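Local atomic coordinates of aspartate aminotransferase, cytoplasmic (Schizosaccharomyces pombe 972h-, PDB entry 6JPK), a protein that catalyses the pyridoxal 5'-phosphate-dependent transfer of an amino group between L-aspartate and 2-oxoglutarate, yielding oxaloacetate and L-glutamate, and works as a homodimer. Residues Q104-T109 with N294-G299; S181-H186 with E207-R212; M257-E262 with A300-E305. The protein carries 1 engineered substitution. All coordinates share one frame; numbering follows the deposited sequence.

Contact 1. Residues Q104-T109 with N294-G299; sequences QSVSGT and NPPAYG. With PO4 (phosphate ion), chain C.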
ATOM      1  N   GLN A 104       0.700  11.010   0.947  1.00  7.00           N
ATOM      2  CA  GLN A 104       1.645   9.939   1.232  1.00  6.86           C
ATOM      3  C   GLN A 104       1.146   8.666   0.565  1.00  8.01           C
ATOM      4  O   GLN A 104      -0.046   8.345   0.625  1.00  9.56           O
ATOM      5  CB  GLN A 104       1.801   9.745   2.737  1.00  6.97           C
ATOM      6  CG  GLN A 104       2.740   8.612   3.131  1.00  6.88           C
ATOM      7  CD  GLN A 104       2.787   8.413   4.631  1.00  7.80           C
ATOM      8  OE1 GLN A 104       2.514   9.344   5.413  1.00  7.22           O
ATOM      9  NE2 GLN A 104       3.142   7.199   5.047  1.00  7.00           N
ATOM     10  N   SER A 105       2.049   7.964  -0.103  1.00  7.54           N
ATOM     11  CA  SER A 105       1.704   6.831  -0.947  0.50  8.85           C
ATOM     12  C   SER A 105       2.571   5.631  -0.585  1.00 10.34           C
ATOM     13  O   SER A 105       3.568   5.743   0.141  1.00 10.05           O
ATOM     14  CB  SER A 105       1.888   7.179  -2.431  0.50  9.22           C
ATOM     15  OG  SER A 105       3.220   7.603  -2.679  0.50  6.34           O
ATOM     16  N   VAL A 106       2.188   4.476  -1.119  1.00  8.47           N
ATOM     17  CA  VAL A 106       2.983   3.265  -0.964  1.00  8.45           C
ATOM     18  C   VAL A 106       4.144   3.391  -1.943  1.00  9.06           C
ATOM     19  O   VAL A 106       4.134   2.786  -3.024  1.00 10.29           O
ATOM     20  CB  VAL A 106       2.148   1.999  -1.226  1.00  9.17           C
ATOM     21  CG1 VAL A 106       2.969   0.740  -0.955  1.00  6.60           C
ATOM     22  CG2 VAL A 106       0.887   2.005  -0.364  1.00  9.62           C
ATOM     23  N   SER A 107       5.123   4.219  -1.572  1.00  8.76           N
ATOM     24  CA  SER A 107       6.324   4.519  -2.346  1.00 11.58           C
ATOM     25  C   SER A 107       6.000   5.118  -3.711  1.00  9.00           C
ATOM     26  O   SER A 107       4.885   5.611  -3.937  1.00  9.18           O
ATOM     27  CB  SER A 107       7.191   3.267  -2.505  1.00 15.55           C
ATOM     28  OG  SER A 107       8.579   3.602  -2.517  1.00 12.50           O
ATOM     29  N   GLY A 108       6.981   5.103  -4.616  1.00  7.90           N
ATOM     30  CA  GLY A 108       6.792   5.737  -5.913  1.00  7.19           C
ATOM     31  C   GLY A 108       5.734   5.055  -6.764  1.00  7.57           C
ATOM     32  O   GLY A 108       4.984   5.717  -7.488  1.00  6.55           O
ATOM     33  N   THR A 109       5.657   3.725  -6.700  1.00  6.90           N
ATOM     34  CA  THR A 109       4.669   3.025  -7.523  1.00  6.92           C
ATOM     35  C   THR A 109       3.253   3.406  -7.111  1.00  8.69           C
ATOM     36  O   THR A 109       2.400   3.684  -7.962  1.00  7.40           O
ATOM     37  CB  THR A 109       4.869   1.516  -7.429  1.00  9.90           C
ATOM     38  OG1 THR A 109       6.192   1.202  -7.865  1.00 11.79           O
ATOM     39  CG2 THR A 109       3.860   0.789  -8.333  1.00  8.67           C
ATOM     40  N   ASN A 294      -5.206   3.941   4.408  1.00  9.61           N
ATOM     41  CA  ASN A 294      -4.221   4.920   4.863  1.00  8.95           C
ATOM     42  C   ASN A 294      -2.829   4.306   4.716  1.00  8.13           C
ATOM     43  O   ASN A 294      -2.698   3.078   4.607  1.00  7.16           O
ATOM     44  CB  ASN A 294      -4.495   5.377   6.317  1.00  9.59           C
ATOM     45  CG  ASN A 294      -4.808   4.219   7.268  1.00 11.06           C
ATOM     46  OD1 ASN A 294      -3.908   3.506   7.724  1.00 13.23           O
ATOM     47  ND2 ASN A 294      -6.081   4.051   7.593  1.00  8.75           N
ATOM     48  N   PRO A 295      -1.779   5.129   4.647  1.00 10.13           N
ATOM     49  CA  PRO A 295      -0.457   4.627   4.223  1.00  8.80           C
ATOM     50  C   PRO A 295       0.395   4.182   5.405  1.00 10.39           C
ATOM     51  O   PRO A 295       0.115   4.545   6.560  1.00  9.94           O
ATOM     52  CB  PRO A 295       0.152   5.847   3.511  1.00  8.89           C
ATOM     53  CG  PRO A 295      -0.410   7.024   4.284  1.00  8.32           C
ATOM     54  CD  PRO A 295      -1.824   6.611   4.656  1.00  9.22           C
ATOM     55  N   PRO A 296       1.448   3.391   5.152  1.00  9.77           N
ATOM     56  CA  PRO A 296       2.290   2.859   6.245  1.00  9.00           C
ATOM     57  C   PRO A 296       3.134   3.931   6.927  1.00 12.11           C
ATOM     58  O   PRO A 296       3.818   4.719   6.274  1.00 12.69           O
ATOM     59  CB  PRO A 296       3.181   1.826   5.539  1.00 11.53           C
ATOM     60  CG  PRO A 296       3.230   2.276   4.118  1.00 13.00           C
ATOM     61  CD  PRO A 296       1.866   2.883   3.833  1.00 10.97           C
ATOM     62  N   ALA A 297       3.152   3.887   8.260  1.00  7.54           N
ATOM     63  CA  ALA A 297       3.676   4.979   9.067  1.00  8.03           C
ATOM     64  C   ALA A 297       5.196   4.930   9.222  1.00 10.32           C
ATOM     65  O   ALA A 297       5.848   5.979   9.230  1.00  9.61           O
ATOM     66  CB  ALA A 297       3.009   4.952  10.444  1.00  9.69           C
ATOM     67  N   TYR A 298       5.773   3.727   9.343  1.00 11.24           N
ATOM     68  CA  TYR A 298       7.136   3.583   9.855  1.00 15.22           C
ATOM     69  C   TYR A 298       8.148   4.370   9.026  1.00 11.56           C
ATOM     70  O   TYR A 298       8.940   5.149   9.567  1.00  7.79           O
ATOM     71  CB  TYR A 298       7.512   2.102   9.890  1.00 16.82           C
ATOM     72  CG  TYR A 298       8.971   1.813  10.193  1.00 20.48           C
ATOM     73  CD1 TYR A 298       9.445   1.812  11.494  1.00 22.83           C
ATOM     74  CD2 TYR A 298       9.865   1.511   9.169  1.00 25.48           C
ATOM     75  CE1 TYR A 298      10.782   1.528  11.779  1.00 25.34           C
ATOM     76  CE2 TYR A 298      11.196   1.230   9.436  1.00 29.24           C
ATOM     77  CZ  TYR A 298      11.648   1.235  10.743  1.00 30.36           C
ATOM     78  OH  TYR A 298      12.969   0.959  11.009  1.00 36.29           O
ATOM     79  N   GLY A 299       8.145   4.170   7.710  1.00  8.60           N
ATOM     80  CA  GLY A 299       9.079   4.900   6.868  1.00 12.95           C
ATOM     81  C   GLY A 299       8.824   6.395   6.859  1.00 10.17           C
ATOM     82  O   GLY A 299       9.762   7.189   6.765  1.00  8.76           O
TER
HETATM   83  P   PO4 C 501       9.155   2.375  -5.604  1.00 14.97           P
HETATM   84  O1  PO4 C 501       7.723   1.928  -5.817  1.00 11.88           O
HETATM   85  O2  PO4 C 501       9.223   3.658  -4.808  1.00 14.75           O
HETATM   86  O3  PO4 C 501       9.882   1.262  -4.878  1.00 12.88           O
HETATM   87  O4  PO4 C 501       9.863   2.627  -6.914  1.00 18.43           O
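Gln104 lies against Pro295 where the edge strand 100-106 of the large mixed sheet passes into helix 107-127, within the fold of the pyridoxal-phosphate-dependent aminotransferases of class I. The glutamine is stretched out: CG stands opposite the backbone N (chi1 178°) and the chain continues straight through CG (chi2 -176°), which carries the amide past the proline ring. The glutamine runs slantwise across the ring, and every carbon of its side chain comes near Pro295 CG, the closest being Gln104 CD at 3.5 Å. The nitrogen end follows the same ring, with Gln104 NE2 3.6 Å from Pro295 CB. That nitrogen also comes within 2.8 Å of Pro296 O. The other branch of the amide is held by the backbone N of Leu76, which donates to Gln104 OE1 and limits the rotation of the group. Two residues on, the contact thins to a single apolar touch, Val106 CG2 to Pro296 CD at 4.4 Å; Ile292 of the second subunit also packs on this valine.

Past Val106, the centre of an inverse gamma turn, the chain enters the helix and its first turn grips a phosphate ion, probably from the crystallisation liquor. Its position is consistent with that of the cofactor phosphate in related aminotransferases. Arg263 NH1 and Ser252 OG of the same chain and Tyr70 OH of the second subunit complete the site, so both chains of the dimer contribute. Ser107 OG to phosphate O2 is modelled so short that its exact geometry is doubtful. The backbone donors are clearer: Gly108 N reaches phosphate O2 at 2.7 Å, with an N-H...O angle of 153°, and Thr109 N reaches phosphate O1 at 2.9 Å.

Contact 2. Residues S181-H186 with E207-R212; sequences SIFLLH and ESLLSR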
ATOM      1  N   SER A 181      -2.158  15.820 -24.558  1.00 10.10           N
ATOM      2  CA  SER A 181      -1.712  14.490 -24.168  1.00  9.71           C
ATOM      3  C   SER A 181      -0.969  14.558 -22.832  1.00  9.82           C
ATOM      4  O   SER A 181      -0.525  15.617 -22.390  1.00  9.30           O
ATOM      5  CB  SER A 181      -0.801  13.880 -25.239  1.00  9.71           C
ATOM      6  OG  SER A 181      -1.479  13.754 -26.477  1.00 10.12           O
ATOM      7  N   ILE A 182      -0.854  13.409 -22.183  1.00  8.97           N
ATOM      8  CA  ILE A 182      -0.177  13.295 -20.897  1.00  8.59           C
ATOM      9  C   ILE A 182       1.239  12.813 -21.151  1.00  8.78           C
ATOM     10  O   ILE A 182       1.439  11.819 -21.863  1.00  8.36           O
ATOM     11  CB  ILE A 182      -0.919  12.319 -19.974  1.00  8.40           C
ATOM     12  CG1 ILE A 182      -2.389  12.715 -19.854  1.00  8.68           C
ATOM     13  CG2 ILE A 182      -0.215  12.221 -18.625  1.00  8.06           C
ATOM     14  CD1 ILE A 182      -3.310  11.517 -19.681  1.00  8.65           C
ATOM     15  N   PHE A 183       2.227  13.502 -20.578  1.00  8.25           N
ATOM     16  CA  PHE A 183       3.625  13.128 -20.759  1.00  8.08           C
ATOM     17  C   PHE A 183       4.229  12.793 -19.406  1.00 14.86           C
ATOM     18  O   PHE A 183       4.197  13.618 -18.480  1.00  7.73           O
ATOM     19  CB  PHE A 183       4.425  14.225 -21.470  1.00  8.28           C
ATOM     20  CG  PHE A 183       4.409  14.089 -22.967  1.00  9.40           C
ATOM     21  CD1 PHE A 183       3.306  14.503 -23.702  1.00  8.88           C
ATOM     22  CD2 PHE A 183       5.477  13.518 -23.638  1.00  9.37           C
ATOM     23  CE1 PHE A 183       3.261  14.352 -25.073  1.00  9.16           C
ATOM     24  CE2 PHE A 183       5.449  13.367 -25.021  1.00  8.79           C
ATOM     25  CZ  PHE A 183       4.337  13.787 -25.741  1.00  9.12           C
ATOM     26  N   LEU A 184       4.766  11.577 -19.302  1.00  7.54           N
ATOM     27  CA  LEU A 184       5.391  11.066 -18.086  1.00 12.79           C
ATOM     28  C   LEU A 184       6.893  11.278 -18.231  1.00 11.31           C
ATOM     29  O   LEU A 184       7.543  10.619 -19.050  1.00 11.15           O
ATOM     30  CB  LEU A 184       5.054   9.588 -17.895  1.00 17.32           C
ATOM     31  CG  LEU A 184       4.778   9.043 -16.496  1.00 27.66           C
ATOM     32  CD1 LEU A 184       4.864   7.514 -16.505  1.00 29.10           C
ATOM     33  CD2 LEU A 184       5.700   9.643 -15.438  1.00 24.26           C
ATOM     34  N   LEU A 185       7.438  12.205 -17.452  1.00  9.35           N
ATOM     35  CA  LEU A 185       8.827  12.634 -17.567  1.00  7.22           C
ATOM     36  C   LEU A 185       9.631  12.154 -16.368  1.00 10.48           C
ATOM     37  O   LEU A 185       9.145  12.185 -15.233  1.00 10.14           O
ATOM     38  CB  LEU A 185       8.910  14.160 -17.651  1.00  7.43           C
ATOM     39  CG  LEU A 185       8.068  14.798 -18.766  1.00 12.63           C
ATOM     40  CD1 LEU A 185       8.135  16.317 -18.697  1.00  8.83           C
ATOM     41  CD2 LEU A 185       8.514  14.292 -20.151  1.00 12.53           C
ATOM     42  N   HIS A 186      10.865  11.719 -16.624  1.00  9.77           N
ATOM     43  CA  HIS A 186      11.803  11.350 -15.568  1.00  7.43           C
ATOM     44  C   HIS A 186      12.551  12.610 -15.144  1.00  8.50           C
ATOM     45  O   HIS A 186      13.215  13.241 -15.973  1.00 11.08           O
ATOM     46  CB  HIS A 186      12.798  10.293 -16.054  1.00  9.93           C
ATOM     47  CG  HIS A 186      12.171   9.014 -16.529  1.00 11.72           C
ATOM     48  ND1 HIS A 186      12.512   7.782 -16.006  1.00 13.06           N
ATOM     49  CD2 HIS A 186      11.253   8.769 -17.498  1.00 11.71           C
ATOM     50  CE1 HIS A 186      11.814   6.838 -16.620  1.00 12.39           C
ATOM     51  NE2 HIS A 186      11.039   7.412 -17.525  1.00  9.34           N
ATOM     52  N   GLU A 207       9.275  24.064 -23.658  1.00 11.27           N
ATOM     53  CA  GLU A 207       8.635  24.967 -24.613  1.00 16.53           C
ATOM     54  C   GLU A 207       7.631  24.227 -25.494  1.00 12.94           C
ATOM     55  O   GLU A 207       6.512  24.702 -25.720  1.00 11.65           O
ATOM     56  CB  GLU A 207       9.695  25.656 -25.479  1.00 23.77           C
ATOM     57  CG  GLU A 207       9.112  26.597 -26.529  1.00 37.10           C
ATOM     58  CD  GLU A 207       9.622  26.314 -27.943  1.00 53.34           C
ATOM     59  OE1 GLU A 207      10.843  26.073 -28.103  1.00 56.69           O
ATOM     60  OE2 GLU A 207       8.796  26.328 -28.894  1.00 59.06           O
ATOM     61  N   SER A 208       8.020  23.068 -26.023  1.00 10.68           N
ATOM     62  CA  SER A 208       7.118  22.344 -26.912  1.00 11.33           C
ATOM     63  C   SER A 208       5.967  21.700 -26.144  1.00 11.90           C
ATOM     64  O   SER A 208       4.839  21.642 -26.652  1.00 10.76           O
ATOM     65  CB  SER A 208       7.896  21.301 -27.707  1.00 15.21           C
ATOM     66  OG  SER A 208       8.754  21.931 -28.645  1.00 18.61           O
ATOM     67  N   LEU A 209       6.226  21.210 -24.918  1.00 10.12           N
ATOM     68  CA  LEU A 209       5.141  20.685 -24.090  1.00  9.93           C
ATOM     69  C   LEU A 209       4.077  21.748 -23.828  1.00 10.53           C
ATOM     70  O   LEU A 209       2.878  21.458 -23.877  1.00 10.31           O
ATOM     71  CB  LEU A 209       5.685  20.149 -22.760  1.00  9.49           C
ATOM     72  CG  LEU A 209       6.479  18.837 -22.738  1.00  9.15           C
ATOM     73  CD1 LEU A 209       7.265  18.726 -21.426  1.00  8.83           C
ATOM     74  CD2 LEU A 209       5.557  17.633 -22.896  1.00  9.02           C
ATOM     75  N   LEU A 210       4.494  22.984 -23.532  1.00 10.41           N
ATOM     76  CA  LEU A 210       3.519  24.047 -23.293  1.00 16.07           C
ATOM     77  C   LEU A 210       2.827  24.475 -24.583  1.00 13.12           C
ATOM     78  O   LEU A 210       1.628  24.766 -24.576  1.00 11.48           O
ATOM     79  CB  LEU A 210       4.190  25.253 -22.641  1.00 20.89           C
ATOM     80  CG  LEU A 210       5.030  24.922 -21.409  1.00 28.38           C
ATOM     81  CD1 LEU A 210       6.030  26.022 -21.223  1.00 33.50           C
ATOM     82  CD2 LEU A 210       4.193  24.744 -20.176  1.00 26.48           C
ATOM     83  N   SER A 211       3.569  24.537 -25.693  1.00 11.40           N
ATOM     84  CA  SER A 211       2.966  24.919 -26.967  1.00 14.07           C
ATOM     85  C   SER A 211       1.854  23.955 -27.376  1.00 14.12           C
ATOM     86  O   SER A 211       0.878  24.367 -28.014  1.00 12.90           O
ATOM     87  CB  SER A 211       4.038  24.978 -28.051  1.00 16.92           C
ATOM     88  OG  SER A 211       3.488  25.449 -29.258  1.00 28.89           O
ATOM     89  N   ARG A 212       1.979  22.679 -27.018  1.00 11.47           N
ATOM     90  CA  ARG A 212       0.961  21.679 -27.311  1.00 12.15           C
ATOM     91  C   ARG A 212      -0.008  21.464 -26.156  1.00 14.60           C
ATOM     92  O   ARG A 212      -0.897  20.611 -26.263  1.00 11.25           O
ATOM     93  CB  ARG A 212       1.618  20.348 -27.683  1.00 11.15           C
ATOM     94  CG  ARG A 212       2.380  20.382 -29.001  1.00 11.60           C
ATOM     95  CD  ARG A 212       1.453  20.728 -30.164  1.00 16.17           C
ATOM     96  NE  ARG A 212       0.700  19.557 -30.618  1.00 16.39           N
ATOM     97  CZ  ARG A 212      -0.247  19.587 -31.552  1.00 17.37           C
ATOM     98  NH1 ARG A 212      -0.590  20.739 -32.138  1.00 16.91           N
ATOM     99  NH2 ARG A 212      -0.859  18.464 -31.904  1.00 17.45           N
TER
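On the way along helix 199-211 to Leu209, which meets both Phe183 and Leu185, the chain first passes Ser208, packed on the neighbouring helix 167-176 at Leu171 and Lys175. Leu209 then carries the whole contact. With its CG beside the backbone N and opposite the carbonyl carbon (chi1 -73°), the branch points at the sheet, where the two methyls part to serve different neighbours. CD2 sits over one face of the Phe183 ring in a CH-pi contact, 4.2 Å from the ring centroid and 28° off the normal. The methyl is displaced toward the root of the ring, since its closest ring atom is Phe183 CG, 3.7 Å from Leu209 CD2. Leu209 CD1 goes the other way and meets Leu185 CD1 tip to tip at 3.7 Å. This is the inner face of a beta-alpha-beta crossover: strand 182-186 leads through helix 199-211 to the parallel strand 215-220, and here a leucine of the helix meets two residues of the strand. Tyr132, from strand 131-135, stacks on the Phe183 ring. Further along, Leu210 turns to Tyr243 and Lys245. At the helix end Arg212 N bonds to Ser208 O at 3.1 Å, while Arg212 NH2 donates to Ala177 O.

Contact 3. Residues M257-E262 with A300-E305; sequences MGLYGE and ARIAAE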
ATOM      1  N   MET A 257      16.670   7.379   0.517  1.00  7.17           N
ATOM      2  CA  MET A 257      16.801   7.063   1.935  1.00  7.35           C
ATOM      3  C   MET A 257      16.958   5.568   2.188  1.00  7.35           C
ATOM      4  O   MET A 257      16.994   5.144   3.355  1.00  8.76           O
ATOM      5  CB  MET A 257      15.614   7.610   2.723  1.00  7.32           C
ATOM      6  CG  MET A 257      15.589   9.128   2.808  1.00  9.63           C
ATOM      7  SD  MET A 257      14.270   9.666   3.901  1.00 11.65           S
ATOM      8  CE  MET A 257      14.539  11.465   3.872  1.00  7.65           C
ATOM      9  N   GLY A 258      17.066   4.765   1.131  1.00  9.13           N
ATOM     10  CA  GLY A 258      17.222   3.330   1.310  1.00 12.66           C
ATOM     11  C   GLY A 258      16.044   2.678   1.998  1.00 10.42           C
ATOM     12  O   GLY A 258      16.212   1.647   2.652  1.00  9.96           O
ATOM     13  N   LEU A 259      14.855   3.265   1.887  1.00  7.00           N
ATOM     14  CA  LEU A 259      13.680   2.766   2.588  1.00 14.57           C
ATOM     15  C   LEU A 259      12.896   1.721   1.791  1.00 17.80           C
ATOM     16  O   LEU A 259      11.880   1.234   2.291  1.00 19.91           O
ATOM     17  CB  LEU A 259      12.761   3.941   2.961  1.00 10.58           C
ATOM     18  CG  LEU A 259      13.273   4.828   4.109  1.00 11.72           C
ATOM     19  CD1 LEU A 259      12.400   6.074   4.272  1.00  7.15           C
ATOM     20  CD2 LEU A 259      13.292   4.026   5.405  1.00  8.57           C
ATOM     21  N   TYR A 260      13.339   1.395   0.569  1.00 14.65           N
ATOM     22  CA  TYR A 260      12.803   0.362  -0.326  1.00 11.93           C
ATOM     23  C   TYR A 260      11.528  -0.321   0.154  1.00 13.45           C
ATOM     24  O   TYR A 260      10.419   0.063  -0.244  1.00 12.01           O
ATOM     25  CB  TYR A 260      13.876  -0.705  -0.587  1.00  6.69           C
ATOM     26  CG  TYR A 260      15.137  -0.131  -1.217  1.00 10.49           C
ATOM     27  CD1 TYR A 260      15.157   0.245  -2.560  1.00 10.61           C
ATOM     28  CD2 TYR A 260      16.294   0.060  -0.463  1.00 11.84           C
ATOM     29  CE1 TYR A 260      16.303   0.788  -3.135  1.00  9.10           C
ATOM     30  CE2 TYR A 260      17.440   0.605  -1.030  1.00  7.04           C
ATOM     31  CZ  TYR A 260      17.438   0.954  -2.367  1.00  8.46           C
ATOM     32  OH  TYR A 260      18.560   1.507  -2.932  1.00  8.05           O
ATOM     33  N   GLY A 261      11.685  -1.330   1.017  1.00  9.02           N
ATOM     34  CA  GLY A 261      10.594  -2.176   1.478  1.00  9.94           C
ATOM     35  C   GLY A 261       9.655  -1.571   2.506  1.00 10.41           C
ATOM     36  O   GLY A 261       8.602  -2.164   2.777  1.00  8.67           O
ATOM     37  N   GLU A 262      10.001  -0.427   3.095  1.00  6.78           N
ATOM     38  CA  GLU A 262       9.046   0.265   3.949  1.00 12.07           C
ATOM     39  C   GLU A 262       8.016   1.066   3.156  1.00 15.39           C
ATOM     40  O   GLU A 262       7.026   1.504   3.747  1.00 14.55           O
ATOM     41  CB  GLU A 262       9.777   1.182   4.943  1.00  8.93           C
ATOM     42  CG  GLU A 262      11.024   0.538   5.601  1.00 14.35           C
ATOM     43  CD  GLU A 262      10.736  -0.772   6.373  1.00 21.03           C
ATOM     44  OE1 GLU A 262       9.547  -1.134   6.578  1.00 19.36           O
ATOM     45  OE2 GLU A 262      11.721  -1.446   6.781  1.00 18.61           O
ATOM     46  N   ALA A 300       7.556   6.800   6.968  1.00  8.12           N
ATOM     47  CA  ALA A 300       7.230   8.222   6.937  1.00  7.38           C
ATOM     48  C   ALA A 300       7.752   8.931   8.177  1.00  7.73           C
ATOM     49  O   ALA A 300       8.242  10.067   8.092  1.00  8.28           O
ATOM     50  CB  ALA A 300       5.720   8.409   6.813  1.00  7.32           C
ATOM     51  N   ARG A 301       7.640   8.288   9.342  1.00  7.82           N
ATOM     52  CA  ARG A 301       8.182   8.893  10.555  1.00  8.13           C
ATOM     53  C   ARG A 301       9.683   9.100  10.422  1.00  8.21           C
ATOM     54  O   ARG A 301      10.211  10.135  10.828  1.00  9.44           O
ATOM     55  CB  ARG A 301       7.863   8.027  11.779  1.00  8.33           C
ATOM     56  CG  ARG A 301       6.387   7.994  12.176  1.00 15.55           C
ATOM     57  CD  ARG A 301       6.159   7.168  13.470  1.00 18.39           C
ATOM     58  NE  ARG A 301       6.677   5.812  13.330  1.00 26.96           N
ATOM     59  CZ  ARG A 301       5.935   4.700  13.299  1.00 29.84           C
ATOM     60  NH1 ARG A 301       4.607   4.745  13.425  1.00 22.04           N
ATOM     61  NH2 ARG A 301       6.537   3.523  13.159  1.00 29.78           N
ATOM     62  N   ILE A 302      10.380   8.139   9.820  1.00  8.07           N
ATOM     63  CA  ILE A 302      11.829   8.239   9.684  1.00 12.40           C
ATOM     64  C   ILE A 302      12.191   9.388   8.758  1.00  8.09           C
ATOM     65  O   ILE A 302      13.027  10.236   9.091  1.00  8.31           O
ATOM     66  CB  ILE A 302      12.411   6.903   9.179  1.00 14.33           C
ATOM     67  CG1 ILE A 302      12.381   5.856  10.291  1.00 12.39           C
ATOM     68  CG2 ILE A 302      13.833   7.084   8.653  1.00 12.98           C
ATOM     69  CD1 ILE A 302      12.737   4.450   9.793  1.00 13.90           C
ATOM     70  N   ALA A 303      11.535   9.443   7.592  1.00  7.81           N
ATOM     71  CA  ALA A 303      11.799  10.485   6.611  1.00 11.27           C
ATOM     72  C   ALA A 303      11.466  11.860   7.170  1.00 10.26           C
ATOM     73  O   ALA A 303      12.228  12.818   6.984  1.00  8.35           O
ATOM     74  CB  ALA A 303      10.999  10.204   5.329  1.00  7.43           C
ATOM     75  N   ALA A 304      10.334  11.978   7.875  1.00  7.99           N
ATOM     76  CA  ALA A 304       9.988  13.264   8.466  1.00  8.23           C
ATOM     77  C   ALA A 304      11.025  13.669   9.504  1.00  9.80           C
ATOM     78  O   ALA A 304      11.363  14.850   9.624  1.00 10.45           O
ATOM     79  CB  ALA A 304       8.593  13.215   9.096  1.00  8.27           C
ATOM     80  N   GLU A 305      11.557  12.700  10.254  1.00 10.34           N
ATOM     81  CA  GLU A 305      12.550  13.041  11.272  1.00 12.98           C
ATOM     82  C   GLU A 305      13.794  13.641  10.624  1.00 12.04           C
ATOM     83  O   GLU A 305      14.287  14.690  11.050  1.00  9.36           O
ATOM     84  CB  GLU A 305      12.905  11.804  12.103  1.00  9.12           C
ATOM     85  CG  GLU A 305      13.593  12.130  13.398  1.00 10.78           C
ATOM     86  CD  GLU A 305      12.682  12.890  14.378  1.00 18.35           C
ATOM     87  OE1 GLU A 305      11.430  12.756  14.300  1.00 20.69           O
ATOM     88  OE2 GLU A 305      13.229  13.632  15.221  1.00 16.48           O
TER
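With chi1 at -69°, Met257 sets its CG beside the backbone N and opposite the carbonyl carbon; the rest of the chain is fully extended, chi2 -174° and chi3 177°, and delivers the thioether to Ala303. This is a loop-on-helix contact of the aminotransferase large domain. The loop between strands 247-252 and 264-270 contains Lys255, the lysine that by similarity carries the cofactor, and Met257 follows two residues later; helix 297-308 lies across from it.

The sulfur does the closest touching: Met257 SD is 3.6 Å from Ala303 CB and 3.8 Å from Ala303 CA. The terminal methyl goes on past the same alanine, with Met257 CE 4.0 Å from Ala303 CB, so the methionine end lies alongside the helix backbone, to which a small residue grants access. Val53 of helix 51-62, together with Ile306 and Leu307, also packs on this side chain. With an alanine in place of Met257, the sulfur and both outer carbons would be gone, and a gap would probably open over Ala303 and beside Val53.

Leu259 adds a looser second patch. Its branches divide, CD2 meeting Ile302 CD1 at 4.4 Å and CD1 coming 4.5 Å from Ala303 CB. Both loop residues reach the same alanine methyl, with purely apolar contacts.

Beyond them the loop turns to the dimer interface. The Tyr260 ring meets Tyr70 of the second subunit edge-to-face, and from the helix, Arg301 NH2 forms a salt bridge with Glu262 OE2 of that subunit. The same segments thus join helix to loop within the chain and subunit to subunit. A short 3-10 turn closes the loop, in which Glu262 N donates to Leu259 O at 2.6 Å.

Contacts 1 and 3 are neighbours, their centres about 9 Å apart, and both use helix 297-308: its start follows the proline pair of contact 1, and its next turn meets the loop of contact 3. They touch directly, with Gln104 NE2 3.4 Å from Ala300 CB, and both reach the second subunit. Along the chain their segments alternate; contact 2 is nested inside the loop closed by contact 1 and ends before contact 3 begins. Its centre lies about 28 Å from that of contact 1 and 31 Å from that of contact 3, but its strand belongs to the sheet that contact 1 reaches. One sheet thus links the crossover within the subunit to the dimer-facing phosphate site.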